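Local coordinates for Cas13d (uncultured Ruminococcus sp, PDB 6IV9), which binds a CRISPR RNA and, through its two HEPN domains, takes part in the maturation of that RNA and the cleavage of target RNA, at residues A[356-361]-A[486-491]; A[367-372]-A[410-415]; A[378-383]-A[406-411]. The protein carries 2 engineered substitutions. All blocks are in the same frame, centred on the assembly; numbering follows the deposited sequence.

Contact 1: residues A[356-361]-A[486-491]; sequences IIRLYY and DSEKKN
Tyr361 holds its CG anti to the backbone N (chi1 -180°), which carries CG out from helix 353-366, and the ring ends against residues 488-490. Glu488 turns its CG beside its backbone N (chi1 -45°), and its chain bends at chi2. These turns bring its carboxylate up to the aliphatic part of Arg358. The ring and the Glu488 side chain run alongside each other, pointing opposite ways.

The polar centre of the contact is the Tyr361 hydroxyl. Lys490 N donates to Tyr361 OH over 3.1 Å, and the bond is nearly straight at 167°. The hydroxyl has a second partner, Asn330 OD1. Asn330 ND2 bonds Lys490 O, so one carboxamide ties both sides together. These bonds satisfy a hydroxyl on a buried residue and would limit its movement.

Around the hydroxyl the contact is van der Waals packing. Tyr361 OH comes to 3.4 Å from Lys489 CA. Tyr361 CE2 lies 3.5 Å from Glu488 O. Lys489 crosses Tyr361 at about a right angle, and its CB is 4.0 Å from Tyr361 OH. Its amine forms a salt bridge with Glu482.

The Arg358 side is looser and partly exposed. Arg358 CD is 3.6 Å from Glu488 OE2. Arg358 NE stays 4.4 Å from Glu488 OE2, too far for a salt bridge, so any attraction is probably modest. Ser487 OG donates to the anti lone pair of Glu488 OE2 over 2.9 Å, which would steady the carboxylate.

This is a surface contact between a helix and a loop. Phe333 of helix 333-336 meets Tyr361 edge-to-face and also touches Lys489. Helix 338-347 packs on Ile356 and Tyr360, and helix 400-418 packs on Leu359. The loop 486-491 lies between helix 467-475 and helix 497-505.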
loop_
_atom_site.group_PDB
_atom_site.type_symbol
_atom_site.label_atom_id
_atom_site.label_comp_id
_atom_site.label_asym_id
_atom_site.label_seq_id
_atom_site.Cartn_x
_atom_site.Cartn_y
_atom_site.Cartn_z
ATOM N N ILE A 356 19.082 -27.223 -6.898
ATOM C CA ILE A 356 18.190 -26.443 -7.791
ATOM C C ILE A 356 16.784 -26.427 -7.198
ATOM O O ILE A 356 16.160 -25.395 -7.225
ATOM C CB ILE A 356 18.230 -27.038 -9.208
ATOM C CG1 ILE A 356 19.574 -26.745 -9.867
ATOM C CG2 ILE A 356 17.074 -26.547 -10.053
ATOM C CD1 ILE A 356 19.824 -27.544 -11.094
ATOM N N ILE A 357 16.331 -27.559 -6.688
ATOM C CA ILE A 357 14.964 -27.641 -6.119
ATOM C C ILE A 357 14.865 -26.711 -4.909
ATOM O O ILE A 357 13.884 -26.014 -4.804
ATOM C CB ILE A 357 14.612 -29.101 -5.796
ATOM C CG1 ILE A 357 14.441 -29.911 -7.081
ATOM C CG2 ILE A 357 13.379 -29.170 -4.930
ATOM C CD1 ILE A 357 14.426 -31.404 -6.879
ATOM N N ARG A 358 15.869 -26.717 -4.044
ATOM C CA ARG A 358 15.836 -25.834 -2.860
ATOM C C ARG A 358 15.870 -24.369 -3.309
ATOM O O ARG A 358 15.123 -23.581 -2.762
ATOM C CB ARG A 358 16.946 -26.232 -1.895
ATOM C CG ARG A 358 16.714 -27.606 -1.290
ATOM C CD ARG A 358 17.624 -27.924 -0.129
ATOM N NE ARG A 358 19.005 -27.911 -0.546
ATOM C CZ ARG A 358 19.748 -28.992 -0.716
ATOM N NH1 ARG A 358 19.257 -30.186 -0.450
ATOM N NH2 ARG A 358 20.986 -28.878 -1.147
ATOM N N LEU A 359 16.704 -24.047 -4.288
ATOM C CA LEU A 359 16.785 -22.655 -4.786
ATOM C C LEU A 359 15.448 -22.245 -5.406
ATOM O O LEU A 359 15.067 -21.117 -5.252
ATOM C CB LEU A 359 17.930 -22.532 -5.787
ATOM C CG LEU A 359 19.322 -22.439 -5.175
ATOM C CD1 LEU A 359 20.389 -22.740 -6.203
ATOM C CD2 LEU A 359 19.554 -21.083 -4.553
ATOM N N TYR A 360 14.810 -23.147 -6.131
ATOM C CA TYR A 360 13.518 -22.844 -6.781
ATOM C C TYR A 360 12.437 -22.580 -5.734
ATOM O O TYR A 360 11.651 -21.679 -5.910
ATOM C CB TYR A 360 13.137 -23.881 -7.829
ATOM C CG TYR A 360 12.079 -23.376 -8.765
ATOM C CD1 TYR A 360 12.399 -22.524 -9.797
ATOM C CD2 TYR A 360 10.755 -23.705 -8.595
ATOM C CE1 TYR A 360 11.438 -22.030 -10.654
ATOM C CE2 TYR A 360 9.779 -23.228 -9.445
ATOM C CZ TYR A 360 10.122 -22.386 -10.477
ATOM O OH TYR A 360 9.175 -21.920 -11.322
ATOM N N TYR A 361 12.442 -23.347 -4.650
ATOM C CA TYR A 361 11.458 -23.094 -3.575
ATOM C C TYR A 361 11.721 -21.688 -3.033
ATOM O O TYR A 361 10.791 -20.979 -2.766
ATOM C CB TYR A 361 11.541 -24.122 -2.447
ATOM C CG TYR A 361 10.544 -23.882 -1.348
ATOM C CD1 TYR A 361 9.268 -24.389 -1.427
ATOM C CD2 TYR A 361 10.859 -23.123 -0.244
ATOM C CE1 TYR A 361 8.327 -24.158 -0.447
ATOM C CE2 TYR A 361 9.929 -22.874 0.746
ATOM C CZ TYR A 361 8.659 -23.399 0.650
ATOM O OH TYR A 361 7.732 -23.183 1.612
ATOM N N ASP A 486 11.996 -30.332 3.185
ATOM C CA ASP A 486 11.511 -30.243 4.583
ATOM C C ASP A 486 12.271 -29.151 5.343
ATOM O O ASP A 486 11.684 -28.536 6.205
ATOM C CB ASP A 486 11.586 -31.591 5.294
ATOM C CG ASP A 486 10.395 -32.483 5.018
ATOM O OD1 ASP A 486 9.465 -32.022 4.372
ATOM O OD2 ASP A 486 10.417 -33.632 5.469
ATOM N N SER A 487 13.558 -29.003 5.074
ATOM C CA SER A 487 14.381 -27.977 5.759
ATOM C C SER A 487 14.071 -26.551 5.277
ATOM O O SER A 487 14.415 -25.641 5.997
ATOM C CB SER A 487 15.844 -28.277 5.663
ATOM O OG SER A 487 16.249 -28.403 4.321
ATOM N N GLU A 488 13.561 -26.387 4.061
ATOM C CA GLU A 488 13.329 -25.040 3.486
ATOM C C GLU A 488 11.891 -24.555 3.652
ATOM O O GLU A 488 11.702 -23.363 3.669
ATOM C CB GLU A 488 13.546 -25.071 1.977
ATOM C CG GLU A 488 14.793 -25.805 1.557
ATOM C CD GLU A 488 16.093 -25.245 2.091
ATOM O OE1 GLU A 488 16.393 -24.094 1.788
ATOM O OE2 GLU A 488 16.798 -25.972 2.791
ATOM N N LYS A 489 10.944 -25.468 3.801
ATOM C CA LYS A 489 9.511 -25.109 3.828
ATOM C C LYS A 489 9.176 -24.155 4.971
ATOM O O LYS A 489 9.674 -24.325 6.068
ATOM C CB LYS A 489 8.652 -26.369 3.900
ATOM C CG LYS A 489 8.411 -27.071 2.575
ATOM C CD LYS A 489 7.576 -28.309 2.732
ATOM C CE LYS A 489 7.169 -28.979 1.440
ATOM N NZ LYS A 489 7.855 -28.324 0.320
ATOM N N LYS A 490 8.319 -23.186 4.662
ATOM C CA LYS A 490 7.828 -22.214 5.655
ATOM C C LYS A 490 6.459 -22.696 6.126
ATOM O O LYS A 490 5.636 -22.984 5.296
ATOM C CB LYS A 490 7.824 -20.818 5.042
ATOM C CG LYS A 490 9.199 -20.188 4.971
ATOM C CD LYS A 490 9.599 -19.571 6.284
ATOM C CE LYS A 490 10.969 -19.969 6.770
ATOM N NZ LYS A 490 12.049 -19.486 5.882
ATOM N N ASN A 491 6.266 -22.763 7.431
ATOM C CA ASN A 491 5.012 -23.249 8.045
ATOM C C ASN A 491 4.411 -22.156 8.936
ATOM O O ASN A 491 5.135 -21.291 9.369
ATOM C CB ASN A 491 5.271 -24.535 8.829
ATOM C CG ASN A 491 5.878 -25.633 7.980
ATOM O OD1 ASN A 491 6.997 -26.064 8.218
ATOM N ND2 ASN A 491 5.145 -26.096 6.993
#

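Contact 2: residues A[367-372]-A[410-415]; sequences KSQKNL and LLFCNY. With nucleotides of chain B.
Phe412 meets Ser368, Gln369 and Leu372 in a buried apolar contact. Its CD1 lies 3.5 Å from Gln369 CB, and its CE1 lies 3.8 Å from Ser368 CB. Leu372 CD2 comes in at the ring edge, near its plane, and is 4.3 Å from Phe412 CD1. Leu372 CD2 also reaches Tyr415 CB at 4.5 Å. Gln369 puts CG between its backbone N and carbonyl carbon (chi1 72°). Its OE1 stands 4.3 Å above the plane of the Phe412 ring, over the centre. Tyr416 stacks on the Phe412 ring. An alanine in place of Phe412 would probably open a gap beside Ser368 and Leu372 and leave the Gln369 amide without the ring beneath it.

Helix 353-366 ends here. Lys367, with a positive phi (53°), is the first residue past the helix, and residues 368-370 then make a 3-10 turn. This turn lies against helix 400-418.

Most polar groups bond outside the two segments. Gln369 NE2 bonds Phe363 O, and Ser368 OG bonds Asp362 OD1.

The CB atoms of Lys367 and Lys370 point away from helix 400-418, and both side chains bond phosphates of the guide RNA. Lys367 NZ donates to OP1 of U43 of chain B over 2.8 Å and also bonds Ile364 O. Lys370, extended beyond CG, donates from NZ to OP1 of U34 of chain B over 2.8 Å.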
loop_
_atom_site.group_PDB
_atom_site.type_symbol
_atom_site.label_atom_id
_atom_site.label_comp_id
_atom_site.label_asym_id
_atom_site.label_seq_id
_atom_site.Cartn_x
_atom_site.Cartn_y
_atom_site.Cartn_z
ATOM N N LYS A 367 11.532 -15.583 -2.279
ATOM C CA LYS A 367 11.842 -14.504 -3.238
ATOM C C LYS A 367 13.122 -13.780 -2.821
ATOM O O LYS A 367 13.137 -12.573 -2.776
ATOM C CB LYS A 367 10.629 -13.613 -3.493
ATOM C CG LYS A 367 9.434 -14.322 -4.110
ATOM C CD LYS A 367 8.590 -13.432 -4.956
ATOM C CE LYS A 367 7.235 -14.022 -5.250
ATOM N NZ LYS A 367 7.330 -15.348 -5.874
ATOM N N SER A 368 14.193 -14.552 -2.629
ATOM C CA SER A 368 15.546 -14.049 -2.272
ATOM C C SER A 368 16.098 -13.175 -3.397
ATOM O O SER A 368 16.883 -12.304 -3.128
ATOM C CB SER A 368 16.491 -15.148 -1.928
ATOM O OG SER A 368 16.187 -15.669 -0.669
ATOM N N GLN A 369 15.583 -13.348 -4.610
ATOM C CA GLN A 369 15.989 -12.538 -5.789
ATOM C C GLN A 369 15.557 -11.078 -5.595
ATOM O O GLN A 369 16.064 -10.226 -6.297
ATOM C CB GLN A 369 15.445 -13.119 -7.090
ATOM C CG GLN A 369 13.953 -12.941 -7.268
ATOM C CD GLN A 369 13.178 -14.078 -6.652
ATOM O OE1 GLN A 369 13.710 -14.859 -5.889
ATOM N NE2 GLN A 369 11.900 -14.151 -6.955
ATOM N N LYS A 370 14.637 -10.842 -4.668
ATOM C CA LYS A 370 14.106 -9.484 -4.400
ATOM C C LYS A 370 14.837 -8.844 -3.220
ATOM O O LYS A 370 14.396 -7.802 -2.763
ATOM C CB LYS A 370 12.595 -9.550 -4.215
ATOM C CG LYS A 370 11.823 -9.682 -5.509
ATOM C CD LYS A 370 10.376 -9.895 -5.283
ATOM C CE LYS A 370 9.589 -9.837 -6.563
ATOM N NZ LYS A 370 8.160 -9.609 -6.315
ATOM N N ASN A 371 15.865 -9.521 -2.725
ATOM C CA ASN A 371 16.709 -9.004 -1.625
ATOM C C ASN A 371 18.188 -8.941 -2.045
ATOM O O ASN A 371 19.024 -9.091 -1.186
ATOM C CB ASN A 371 16.448 -9.733 -0.314
ATOM C CG ASN A 371 16.988 -8.944 0.849
ATOM O OD1 ASN A 371 17.061 -7.731 0.780
ATOM N ND2 ASN A 371 17.430 -9.627 1.882
ATOM N N LEU A 372 18.463 -8.807 -3.339
ATOM C CA LEU A 372 19.824 -8.758 -3.933
ATOM C C LEU A 372 20.439 -7.347 -3.916
ATOM O O LEU A 372 21.644 -7.265 -3.955
ATOM C CB LEU A 372 19.689 -9.221 -5.382
ATOM C CG LEU A 372 20.148 -10.624 -5.738
ATOM C CD1 LEU A 372 20.159 -11.545 -4.551
ATOM C CD2 LEU A 372 19.327 -11.184 -6.872
ATOM N N LEU A 410 17.606 -18.062 -13.660
ATOM C CA LEU A 410 19.024 -18.204 -14.060
ATOM C C LEU A 410 19.805 -16.991 -13.557
ATOM O O LEU A 410 20.872 -17.168 -13.033
ATOM C CB LEU A 410 19.089 -18.240 -15.581
ATOM C CG LEU A 410 18.572 -19.504 -16.251
ATOM C CD1 LEU A 410 18.794 -19.416 -17.743
ATOM C CD2 LEU A 410 19.252 -20.730 -15.683
ATOM N N LEU A 411 19.256 -15.797 -13.736
ATOM C CA LEU A 411 19.933 -14.563 -13.268
ATOM C C LEU A 411 20.057 -14.586 -11.744
ATOM O O LEU A 411 21.076 -14.204 -11.240
ATOM C CB LEU A 411 19.097 -13.365 -13.707
ATOM C CG LEU A 411 18.957 -13.181 -15.213
ATOM C CD1 LEU A 411 18.302 -11.856 -15.519
ATOM C CD2 LEU A 411 20.307 -13.278 -15.886
ATOM N N PHE A 412 19.011 -15.024 -11.062
ATOM C CA PHE A 412 19.027 -15.056 -9.584
ATOM C C PHE A 412 20.150 -15.969 -9.093
ATOM O O PHE A 412 20.934 -15.571 -8.271
ATOM C CB PHE A 412 17.699 -15.635 -9.108
ATOM C CG PHE A 412 17.665 -16.134 -7.689
ATOM C CD1 PHE A 412 18.100 -15.347 -6.642
ATOM C CD2 PHE A 412 17.158 -17.382 -7.398
ATOM C CE1 PHE A 412 18.055 -15.811 -5.344
ATOM C CE2 PHE A 412 17.109 -17.839 -6.098
ATOM C CZ PHE A 412 17.560 -17.054 -5.076
ATOM N N CYS A 413 20.243 -17.163 -9.655
ATOM C CA CYS A 413 21.290 -18.132 -9.251
ATOM C C CYS A 413 22.680 -17.571 -9.561
ATOM O O CYS A 413 23.588 -17.770 -8.792
ATOM C CB CYS A 413 21.046 -19.471 -9.926
ATOM S SG CYS A 413 19.614 -20.328 -9.238
ATOM N N ASN A 414 22.795 -16.839 -10.649
ATOM C CA ASN A 414 24.093 -16.267 -11.054
ATOM C C ASN A 414 24.614 -15.333 -9.968
ATOM O O ASN A 414 25.780 -15.416 -9.658
ATOM C CB ASN A 414 23.923 -15.426 -12.307
ATOM C CG ASN A 414 25.225 -14.824 -12.763
ATOM O OD1 ASN A 414 26.104 -15.535 -13.207
ATOM N ND2 ASN A 414 25.352 -13.523 -12.642
ATOM N N TYR A 415 23.753 -14.481 -9.423
ATOM C CA TYR A 415 24.196 -13.496 -8.411
ATOM C C TYR A 415 24.107 -14.014 -6.977
ATOM O O TYR A 415 24.784 -13.480 -6.126
ATOM C CB TYR A 415 23.353 -12.239 -8.570
ATOM C CG TYR A 415 23.640 -11.469 -9.824
ATOM C CD1 TYR A 415 24.823 -10.782 -9.970
ATOM C CD2 TYR A 415 22.729 -11.419 -10.853
ATOM C CE1 TYR A 415 25.095 -10.059 -11.109
ATOM C CE2 TYR A 415 22.979 -10.695 -11.997
ATOM C CZ TYR A 415 24.170 -10.017 -12.122
ATOM O OH TYR A 415 24.431 -9.296 -13.227
ATOM P P C B 33 13.997 -4.466 -6.616
ATOM O OP1 C B 33 14.021 -5.748 -7.354
ATOM O OP2 C B 33 13.713 -3.169 -7.275
ATOM O "O5'" C B 33 12.916 -4.580 -5.448
ATOM C "C5'" C B 33 12.897 -5.714 -4.568
ATOM C "C4'" C B 33 11.941 -5.516 -3.445
ATOM O "O4'" C B 33 12.463 -4.509 -2.546
ATOM C "C3'" C B 33 10.569 -4.979 -3.814
ATOM O "O3'" C B 33 9.725 -6.020 -4.265
ATOM C "C2'" C B 33 10.108 -4.415 -2.492
ATOM O "O2'" C B 33 9.752 -5.415 -1.553
ATOM C "C1'" C B 33 11.390 -3.742 -2.020
ATOM N N1 C B 33 11.492 -2.338 -2.480
ATOM C C2 C B 33 10.811 -1.372 -1.736
ATOM O O2 C B 33 10.116 -1.739 -0.775
ATOM N N3 C B 33 10.894 -0.078 -2.107
ATOM C C4 C B 33 11.587 0.264 -3.197
ATOM N N4 C B 33 11.683 1.553 -3.494
ATOM C C5 C B 33 12.321 -0.693 -3.953
ATOM C C6 C B 33 12.263 -1.969 -3.548
ATOM P P U B 43 4.032 -16.013 -7.986
ATOM O OP1 U B 43 4.650 -15.272 -6.826
ATOM O OP2 U B 43 4.648 -15.911 -9.308
ATOM O "O5'" U B 43 4.011 -17.520 -7.487
ATOM C "C5'" U B 43 3.372 -18.547 -8.259
ATOM C "C4'" U B 43 3.855 -19.905 -7.800
ATOM O "O4'" U B 43 3.334 -20.080 -6.469
ATOM C "C3'" U B 43 3.304 -21.107 -8.588
ATOM O "O3'" U B 43 4.216 -21.330 -9.651
ATOM C "C2'" U B 43 3.296 -22.210 -7.518
ATOM O "O2'" U B 43 4.644 -22.578 -7.330
ATOM C "C1'" U B 43 2.877 -21.420 -6.270
ATOM N N1 U B 43 1.426 -21.399 -6.037
ATOM C C2 U B 43 0.815 -22.569 -5.656
ATOM O O2 U B 43 1.424 -23.599 -5.458
ATOM N N3 U B 43 -0.540 -22.488 -5.504
ATOM C C4 U B 43 -1.334 -21.386 -5.686
ATOM O O4 U B 43 -2.545 -21.479 -5.497
ATOM C C5 U B 43 -0.633 -20.210 -6.078
ATOM C C6 U B 43 0.689 -20.253 -6.240
ATOM P P U B 34 8.715 -5.744 -5.427
ATOM O OP1 U B 34 7.846 -6.945 -5.552
ATOM O OP2 U B 34 9.397 -5.184 -6.573
ATOM O "O5'" U B 34 7.859 -4.604 -4.771
ATOM C "C5'" U B 34 7.159 -3.634 -5.564
ATOM C "C4'" U B 34 6.597 -2.577 -4.659
ATOM O "O4'" U B 34 7.629 -1.814 -3.999
ATOM C "C3'" U B 34 5.741 -1.522 -5.345
ATOM O "O3'" U B 34 4.445 -2.108 -5.536
ATOM C "C2'" U B 34 5.756 -0.418 -4.299
ATOM O "O2'" U B 34 4.839 -0.723 -3.257
ATOM C "C1'" U B 34 7.214 -0.478 -3.845
ATOM N N1 U B 34 8.115 0.364 -4.654
ATOM C C2 U B 34 7.997 1.718 -4.442
ATOM O O2 U B 34 7.194 2.191 -3.661
ATOM N N3 U B 34 8.827 2.490 -5.192
ATOM C C4 U B 34 9.749 2.065 -6.116
ATOM O O4 U B 34 10.466 2.890 -6.653
ATOM C C5 U B 34 9.841 0.646 -6.265
ATOM C C6 U B 34 9.013 -0.139 -5.561
#

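Contact 3: residues A[378-383]-A[406-411]; sequences KLREKM and LMDFLL
Arg380 and Asp408 join helix 376-386 to helix 400-418, two helices linked by a loop in this largely alpha-helical protein. The short helical segments cross steeply. Their N-to-C directions differ by 116°, and their axes come within 10.0 Å. Arg380 and Asp408 have the nearest CA atoms across the crossing.

One side is buried apolar packing, and Leu411 is its centre. Leu411 CD1 rests 3.9 Å from Arg380 CB, so the aliphatic part of the arginine forms part of the packing. Met383 SD lies 4.1 Å from the same Leu411 CD1, and the two side chains lie alongside, pointing opposite ways. Leu379 CB closes on Leu411 CD1 at 4.3 Å. Met407 adds its CB beside Arg380 CG at 4.2 Å, while its far end turns off elsewhere. Phe458 of helix 436-464 touches both Met383 and Met407. Leu379, Arg380, Met383, Met407 and Leu411 are all buried.

The other side holds the charges. It is close-fitting too, but reaches toward solvent at Asp408, which is partly exposed. Arg380 has CG anti to its backbone N (chi1 173°), and the bends at chi2 and chi3 bring NE round to Asp408. The guanidinium meets the carboxylate side-on, through NE and NH2. The two flat groups are nearly coplanar. Tyr404 makes a cation-pi contact with the arginine, and Phe363 of helix 353-366 touches Asp408.

This two-bond salt bridge is likely to keep both groups ionised. Two bonds, one to each oxygen, would also stop the guanidinium from turning. Each oxygen is approached on its syn side, somewhat out of the carboxylate plane. Arg380 NH2 donates to Asp408 OD2 over 3.0 Å. Arg380 NE donates to Asp408 OD1 over 2.9 Å, almost straight at 171°.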
loop_
_atom_site.group_PDB
_atom_site.type_symbol
_atom_site.label_atom_id
_atom_site.label_comp_id
_atom_site.label_asym_id
_atom_site.label_seq_id
_atom_site.Cartn_x
_atom_site.Cartn_y
_atom_site.Cartn_z
ATOM N N LYS A 378 14.585 -5.945 -13.935
ATOM C CA LYS A 378 15.095 -4.854 -14.794
ATOM C C LYS A 378 16.225 -5.377 -15.679
ATOM O O LYS A 378 16.288 -4.980 -16.819
ATOM C CB LYS A 378 15.502 -3.648 -13.955
ATOM C CG LYS A 378 15.655 -2.358 -14.734
ATOM C CD LYS A 378 16.336 -1.283 -13.958
ATOM C CE LYS A 378 15.434 -0.120 -13.640
ATOM N NZ LYS A 378 14.866 0.475 -14.871
ATOM N N LEU A 379 17.100 -6.212 -15.133
ATOM C CA LEU A 379 18.209 -6.771 -15.937
ATOM C C LEU A 379 17.627 -7.627 -17.063
ATOM O O LEU A 379 18.035 -7.445 -18.194
ATOM C CB LEU A 379 19.102 -7.617 -15.035
ATOM C CG LEU A 379 19.993 -6.834 -14.085
ATOM C CD1 LEU A 379 20.618 -7.758 -13.071
ATOM C CD2 LEU A 379 21.059 -6.073 -14.846
ATOM N N ARG A 380 16.672 -8.488 -16.738
ATOM C CA ARG A 380 16.048 -9.350 -17.766
ATOM C C ARG A 380 15.350 -8.469 -18.802
ATOM O O ARG A 380 15.477 -8.744 -19.977
ATOM C CB ARG A 380 15.069 -10.326 -17.117
ATOM C CG ARG A 380 14.255 -11.132 -18.111
ATOM C CD ARG A 380 12.841 -10.634 -18.207
ATOM N NE ARG A 380 12.180 -10.842 -16.939
ATOM C CZ ARG A 380 11.055 -10.264 -16.581
ATOM N NH1 ARG A 380 10.480 -9.400 -17.389
ATOM N NH2 ARG A 380 10.505 -10.558 -15.421
ATOM N N GLU A 381 14.652 -7.431 -18.358
ATOM C CA GLU A 381 13.949 -6.539 -19.307
ATOM C C GLU A 381 14.959 -5.864 -20.244
ATOM O O GLU A 381 14.664 -5.749 -21.400
ATOM C CB GLU A 381 13.133 -5.497 -18.555
ATOM C CG GLU A 381 11.820 -6.017 -18.028
ATOM C CD GLU A 381 11.081 -5.015 -17.158
ATOM O OE1 GLU A 381 9.879 -5.180 -16.981
ATOM O OE2 GLU A 381 11.717 -4.073 -16.659
ATOM N N LYS A 382 16.085 -5.396 -19.727
ATOM C CA LYS A 382 17.105 -4.761 -20.586
ATOM C C LYS A 382 17.674 -5.794 -21.562
ATOM O O LYS A 382 17.925 -5.431 -22.694
ATOM C CB LYS A 382 18.187 -4.088 -19.746
ATOM C CG LYS A 382 17.691 -2.973 -18.837
ATOM C CD LYS A 382 18.389 -1.650 -19.050
ATOM C CE LYS A 382 17.614 -0.450 -18.551
ATOM N NZ LYS A 382 17.439 0.582 -19.594
ATOM N N MET A 383 17.886 -7.025 -21.112
ATOM C CA MET A 383 18.448 -8.064 -22.004
ATOM C C MET A 383 17.480 -8.296 -23.158
ATOM O O MET A 383 17.927 -8.387 -24.284
ATOM C CB MET A 383 18.655 -9.388 -21.265
ATOM C CG MET A 383 19.827 -9.397 -20.330
ATOM S SD MET A 383 19.775 -10.726 -19.136
ATOM C CE MET A 383 20.484 -12.070 -20.073
ATOM N N LEU A 406 11.737 -18.617 -15.636
ATOM C CA LEU A 406 12.950 -19.394 -15.969
ATOM C C LEU A 406 14.128 -18.450 -16.195
ATOM O O LEU A 406 15.172 -18.715 -15.665
ATOM C CB LEU A 406 12.653 -20.230 -17.214
ATOM C CG LEU A 406 11.651 -21.350 -16.979
ATOM C CD1 LEU A 406 11.098 -21.889 -18.277
ATOM C CD2 LEU A 406 12.269 -22.448 -16.147
ATOM N N MET A 407 13.931 -17.378 -16.946
ATOM C CA MET A 407 15.019 -16.414 -17.218
ATOM C C MET A 407 15.461 -15.736 -15.919
ATOM O O MET A 407 16.638 -15.687 -15.664
ATOM C CB MET A 407 14.549 -15.359 -18.218
ATOM C CG MET A 407 14.258 -15.913 -19.593
ATOM S SD MET A 407 13.569 -14.705 -20.728
ATOM C CE MET A 407 13.738 -15.561 -22.289
ATOM N N ASP A 408 14.508 -15.285 -15.112
ATOM C CA ASP A 408 14.796 -14.612 -13.824
ATOM C C ASP A 408 15.537 -15.587 -12.900
ATOM O O ASP A 408 16.448 -15.171 -12.228
ATOM C CB ASP A 408 13.508 -14.083 -13.192
ATOM C CG ASP A 408 12.913 -12.881 -13.908
ATOM O OD1 ASP A 408 13.495 -12.437 -14.884
ATOM O OD2 ASP A 408 11.892 -12.391 -13.466
ATOM N N PHE A 409 15.144 -16.854 -12.908
ATOM C CA PHE A 409 15.788 -17.857 -12.031
ATOM C C PHE A 409 17.270 -18.020 -12.379
ATOM O O PHE A 409 18.058 -18.108 -11.473
ATOM C CB PHE A 409 15.068 -19.195 -12.101
ATOM C CG PHE A 409 15.621 -20.188 -11.119
ATOM C CD1 PHE A 409 15.338 -20.086 -9.772
ATOM C CD2 PHE A 409 16.465 -21.197 -11.536
ATOM C CE1 PHE A 409 15.846 -20.999 -8.867
ATOM C CE2 PHE A 409 16.984 -22.100 -10.629
ATOM C CZ PHE A 409 16.671 -22.000 -9.301
ATOM N N LEU A 410 17.606 -18.062 -13.660
ATOM C CA LEU A 410 19.024 -18.204 -14.060
ATOM C C LEU A 410 19.805 -16.991 -13.557
ATOM O O LEU A 410 20.872 -17.168 -13.033
ATOM C CB LEU A 410 19.089 -18.240 -15.581
ATOM C CG LEU A 410 18.572 -19.504 -16.251
ATOM C CD1 LEU A 410 18.794 -19.416 -17.743
ATOM C CD2 LEU A 410 19.252 -20.730 -15.683
ATOM N N LEU A 411 19.256 -15.797 -13.736
ATOM C CA LEU A 411 19.933 -14.563 -13.268
ATOM C C LEU A 411 20.057 -14.586 -11.744
ATOM O O LEU A 411 21.076 -14.204 -11.240
ATOM C CB LEU A 411 19.097 -13.365 -13.707
ATOM C CG LEU A 411 18.957 -13.181 -15.213
ATOM C CD1 LEU A 411 18.302 -11.856 -15.519
ATOM C CD2 LEU A 411 20.307 -13.278 -15.886
#

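The three contacts lie on one side of the chain's centre. Contacts 2 and 3 are about 10 Å apart between centres, contacts 1 and 2 about 15 Å, and contacts 1 and 3 about 21 Å. Contacts 2 and 3 share helix 400-418. Along the chain, helix 353-366, the turn 367-372, helix 376-386 and helix 400-418 follow in that order, and loop 486-491 comes back much later to close contact 1. Contact 1 touches both others: Leu359 packs on Cys413 and Phe412, and Tyr360 packs on Phe409. Helix 400-418 thus packs against both helix 353-366 and helix 376-386, and the turn joining those two carries the lysines that bond the RNA.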